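Putative thioesterase II (PDB 3BBJ) is probably a double-hotdog thioesterase that hydrolyses thioester bonds, perhaps of acyl-CoA type substrates. Local coordinates at residues L233-T238 with E249-D255. Numbering follows the deposited sequence.
Sequences LAFRST and ENVDLWD
On the apolar face, Leu253 (m, t) sits at the centre: its CD2 lies 3.6 Å from Phe235 CB, and its CD1 is 4.1 Å from Leu233 CD1. Phe235 (chi1 p) swings its ring away from 249-255, while Ser237 and Val251 extend the same face. Leu195 of helix 191-198 touches both Leu233 and Leu253. The backbones are extended and antiparallel, their axes 4.6 Å apart at closest approach and their directions 158° apart. Phe235-Leu253 and Ser237-Val251 are non-hydrogen-bonded pairs (CA-CA 4.6 and 4.5 Å). Three hydrogen-bonded pairs carry reciprocal bonds: Ala234 N to Trp254 O 2.9 Å and Trp254 N to Ala234 O 2.8 Å; Arg236 N to Asp252 O 3.1 Å and Asp252 N to Arg236 O 3.0 Å; Thr238 N to Asn250 O 3.0 Å and Asn250 N to Thr238 O 2.9 Å. Their side chains project from the opposite face. There Ala234 CB meets Trp254 CB (chi1 m, chi2 -103°) at 4.2 Å, and Arg236 (t, t, p) reaches across to its pair partner, placing NH2 2.8 Å from Asp252 OD2 in a salt bridge whose hydrogen bond is weak (118°) and 3.8 Å from Trp254 CH2 at the indole edge. At the polar end, Asn250 ND2 gives Thr238 OG1 a weak 3.5 Å bond besides its bond to Asp248, and a water lies 2.8 Å from Asn250 O and, weakly bound, 3.4 Å from Thr238 OG1. Strands 173-180 and 260-269 flank this antiparallel beta hairpin, 233-243/246-254, whose apolar face packs on helix 191-198, as in the hotdog fold, where a sheet wraps a helix.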
ATOM      1  N   LEU A 233       8.757  -9.119 -17.434  1.00 50.30           N
ATOM      2  CA  LEU A 233       9.172  -8.454 -16.200  1.00 48.07           C
ATOM      3  C   LEU A 233       9.779  -9.468 -15.247  1.00 47.32           C
ATOM      4  O   LEU A 233       9.268 -10.581 -15.120  1.00 48.87           O
ATOM      5  CB  LEU A 233       7.976  -7.752 -15.562  1.00 45.21           C
ATOM      6  CG  LEU A 233       7.407  -6.665 -16.483  1.00 49.66           C
ATOM      7  CD1 LEU A 233       6.018  -6.192 -16.071  1.00 52.51           C
ATOM      8  CD2 LEU A 233       8.383  -5.509 -16.558  1.00 46.33           C
ATOM      9  N   ALA A 234      10.893  -9.093 -14.621  1.00 47.47           N
ATOM     10  CA  ALA A 234      11.471  -9.861 -13.523  1.00 46.88           C
ATOM     11  C   ALA A 234      10.639  -9.546 -12.271  1.00 46.41           C
ATOM     12  O   ALA A 234      10.303  -8.376 -12.040  1.00 45.65           O
ATOM     13  CB  ALA A 234      12.930  -9.458 -13.296  1.00 45.55           C
ATOM     14  N   PHE A 235      10.329 -10.572 -11.465  1.00 45.82           N
ATOM     15  CA  PHE A 235       9.514 -10.398 -10.273  1.00 45.38           C
ATOM     16  C   PHE A 235      10.157 -11.014  -9.055  1.00 46.93           C
ATOM     17  O   PHE A 235      10.998 -11.890  -9.160  1.00 45.31           O
ATOM     18  CB  PHE A 235       8.117 -11.012 -10.454  1.00 46.26           C
ATOM     19  CG  PHE A 235       8.098 -12.549 -10.478  1.00 47.82           C
ATOM     20  CD1 PHE A 235       8.048 -13.288  -9.295  1.00 48.23           C
ATOM     21  CD2 PHE A 235       8.095 -13.242 -11.678  1.00 49.91           C
ATOM     22  CE1 PHE A 235       8.042 -14.685  -9.321  1.00 47.10           C
ATOM     23  CE2 PHE A 235       8.073 -14.634 -11.704  1.00 49.29           C
ATOM     24  CZ  PHE A 235       8.055 -15.349 -10.527  1.00 44.39           C
ATOM     25  N   ARG A 236       9.748 -10.523  -7.887  1.00 49.27           N
ATOM     26  CA  ARG A 236      10.109 -11.123  -6.617  1.00 51.31           C
ATOM     27  C   ARG A 236       8.923 -10.930  -5.713  1.00 48.25           C
ATOM     28  O   ARG A 236       8.380  -9.807  -5.621  1.00 47.38           O
ATOM     29  CB  ARG A 236      11.338 -10.474  -5.990  1.00 51.29           C
ATOM     30  CG  ARG A 236      11.645 -11.047  -4.598  1.00 55.40           C
ATOM     31  CD  ARG A 236      12.594 -10.205  -3.748  1.00 58.18           C
ATOM     32  NE  ARG A 236      12.353  -8.768  -3.911  1.00 73.15           N
ATOM     33  CZ  ARG A 236      12.816  -7.816  -3.112  1.00 77.36           C
ATOM     34  NH1 ARG A 236      13.529  -8.127  -2.028  1.00 85.40           N
ATOM     35  NH2 ARG A 236      12.537  -6.544  -3.390  1.00 70.36           N
ATOM     36  N   SER A 237       8.531 -12.022  -5.052  1.00 46.27           N
ATOM     37  CA  SER A 237       7.379 -12.032  -4.138  1.00 45.76           C
ATOM     38  C   SER A 237       7.797 -12.498  -2.759  1.00 44.87           C
ATOM     39  O   SER A 237       8.441 -13.509  -2.635  1.00 47.10           O
ATOM     40  CB  SER A 237       6.282 -12.942  -4.655  1.00 45.06           C
ATOM     41  OG  SER A 237       5.184 -12.860  -3.772  1.00 49.92           O
ATOM     42  N   THR A 238       7.424 -11.756  -1.724  1.00 45.27           N
ATOM     43  CA  THR A 238       7.807 -12.084  -0.370  1.00 44.70           C
ATOM     44  C   THR A 238       6.657 -11.833   0.588  1.00 44.77           C
ATOM     45  O   THR A 238       5.643 -11.254   0.219  1.00 44.06           O
ATOM     46  CB  THR A 238       9.054 -11.283   0.072  1.00 45.26           C
ATOM     47  OG1 THR A 238       8.725  -9.907   0.225  1.00 47.79           O
ATOM     48  CG2 THR A 238      10.151 -11.415  -0.949  1.00 46.24           C
ATOM     49  N   GLU A 249       1.513  -9.956   0.908  1.00 44.12           N
ATOM     50  CA  GLU A 249       2.231 -10.396  -0.302  1.00 43.94           C
ATOM     51  C   GLU A 249       2.845  -9.170  -0.956  1.00 44.28           C
ATOM     52  O   GLU A 249       2.154  -8.288  -1.437  1.00 46.06           O
ATOM     53  CB  GLU A 249       1.284 -11.112  -1.261  1.00 43.24           C
ATOM     54  CG  GLU A 249       1.892 -11.608  -2.566  1.00 44.98           C
ATOM     55  CD  GLU A 249       0.880 -12.395  -3.430  1.00 48.28           C
ATOM     56  OE1 GLU A 249       0.266 -13.372  -2.914  1.00 48.94           O
ATOM     57  OE2 GLU A 249       0.709 -12.048  -4.629  1.00 48.87           O
ATOM     58  N   ASN A 250       4.156  -9.135  -0.993  1.00 44.76           N
ATOM     59  CA  ASN A 250       4.889  -7.988  -1.495  1.00 45.26           C
ATOM     60  C   ASN A 250       5.516  -8.351  -2.828  1.00 45.47           C
ATOM     61  O   ASN A 250       6.389  -9.203  -2.862  1.00 43.99           O
ATOM     62  CB  ASN A 250       5.965  -7.638  -0.483  1.00 45.06           C
ATOM     63  CG  ASN A 250       5.421  -7.622   0.922  1.00 49.29           C
ATOM     64  OD1 ASN A 250       4.467  -6.920   1.186  1.00 56.92           O
ATOM     65  ND2 ASN A 250       5.994  -8.431   1.821  1.00 52.24           N
ATOM     66  N   VAL A 251       5.082  -7.699  -3.913  1.00 45.28           N
ATOM     67  CA  VAL A 251       5.589  -8.010  -5.246  1.00 45.99           C
ATOM     68  C   VAL A 251       6.298  -6.798  -5.870  1.00 46.09           C
ATOM     69  O   VAL A 251       5.740  -5.719  -5.976  1.00 47.03           O
ATOM     70  CB  VAL A 251       4.426  -8.507  -6.180  1.00 46.31           C
ATOM     71  CG1 VAL A 251       4.904  -8.676  -7.625  1.00 46.98           C
ATOM     72  CG2 VAL A 251       3.804  -9.799  -5.649  1.00 42.87           C
ATOM     73  N   ASP A 252       7.548  -6.980  -6.258  1.00 47.30           N
ATOM     74  CA  ASP A 252       8.287  -5.942  -6.965  1.00 46.90           C
ATOM     75  C   ASP A 252       8.542  -6.448  -8.381  1.00 45.71           C
ATOM     76  O   ASP A 252       8.741  -7.652  -8.593  1.00 44.25           O
ATOM     77  CB  ASP A 252       9.586  -5.599  -6.237  1.00 48.56           C
ATOM     78  CG  ASP A 252       9.335  -5.063  -4.830  1.00 50.00           C
ATOM     79  OD1 ASP A 252       8.538  -4.121  -4.691  1.00 54.16           O
ATOM     80  OD2 ASP A 252       9.909  -5.597  -3.857  1.00 59.54           O
ATOM     81  N   LEU A 253       8.477  -5.531  -9.344  1.00 45.77           N
ATOM     82  CA  LEU A 253       8.729  -5.854 -10.732  1.00 46.21           C
ATOM     83  C   LEU A 253       9.823  -4.952 -11.302  1.00 47.59           C
ATOM     84  O   LEU A 253       9.825  -3.734 -11.075  1.00 48.19           O
ATOM     85  CB  LEU A 253       7.451  -5.682 -11.559  1.00 47.23           C
ATOM     86  CG  LEU A 253       6.192  -6.463 -11.178  1.00 44.77           C
ATOM     87  CD1 LEU A 253       4.976  -6.070 -12.079  1.00 34.45           C
ATOM     88  CD2 LEU A 253       6.456  -7.949 -11.256  1.00 37.53           C
ATOM     89  N   TRP A 254      10.751  -5.570 -12.033  1.00 48.81           N
ATOM     90  CA  TRP A 254      11.824  -4.866 -12.745  1.00 48.51           C
ATOM     91  C   TRP A 254      11.705  -5.169 -14.227  1.00 50.29           C
ATOM     92  O   TRP A 254      11.145  -6.204 -14.628  1.00 51.61           O
ATOM     93  CB  TRP A 254      13.201  -5.343 -12.292  1.00 48.95           C
ATOM     94  CG  TRP A 254      13.553  -5.052 -10.876  1.00 47.11           C
ATOM     95  CD1 TRP A 254      14.382  -4.068 -10.421  1.00 46.07           C
ATOM     96  CD2 TRP A 254      13.109  -5.769  -9.724  1.00 43.64           C
ATOM     97  NE1 TRP A 254      14.477  -4.123  -9.045  1.00 44.16           N
ATOM     98  CE2 TRP A 254      13.703  -5.162  -8.596  1.00 47.61           C
ATOM     99  CE3 TRP A 254      12.267  -6.863  -9.535  1.00 47.50           C
ATOM    100  CZ2 TRP A 254      13.467  -5.614  -7.293  1.00 50.22           C
ATOM    101  CZ3 TRP A 254      12.044  -7.320  -8.245  1.00 49.60           C
ATOM    102  CH2 TRP A 254      12.636  -6.691  -7.140  1.00 49.63           C
ATOM    103  N   ASP A 255      12.252  -4.280 -15.046  1.00 51.92           N
ATOM    104  CA  ASP A 255      12.226  -4.477 -16.492  1.00 52.76           C
ATOM    105  C   ASP A 255      13.488  -5.195 -16.983  1.00 53.87           C
ATOM    106  O   ASP A 255      14.388  -5.511 -16.193  1.00 52.31           O
ATOM    107  CB  ASP A 255      12.030  -3.131 -17.224  1.00 52.83           C
ATOM    108  CG  ASP A 255      13.281  -2.229 -17.208  1.00 53.39           C
ATOM    109  OD1 ASP A 255      14.295  -2.523 -16.532  1.00 47.85           O
ATOM    110  OD2 ASP A 255      13.217  -1.193 -17.898  1.00 53.21           O
TER
HETATM  111  O   HOH W   1       9.142  -8.640  -2.936  1.00 52.06           O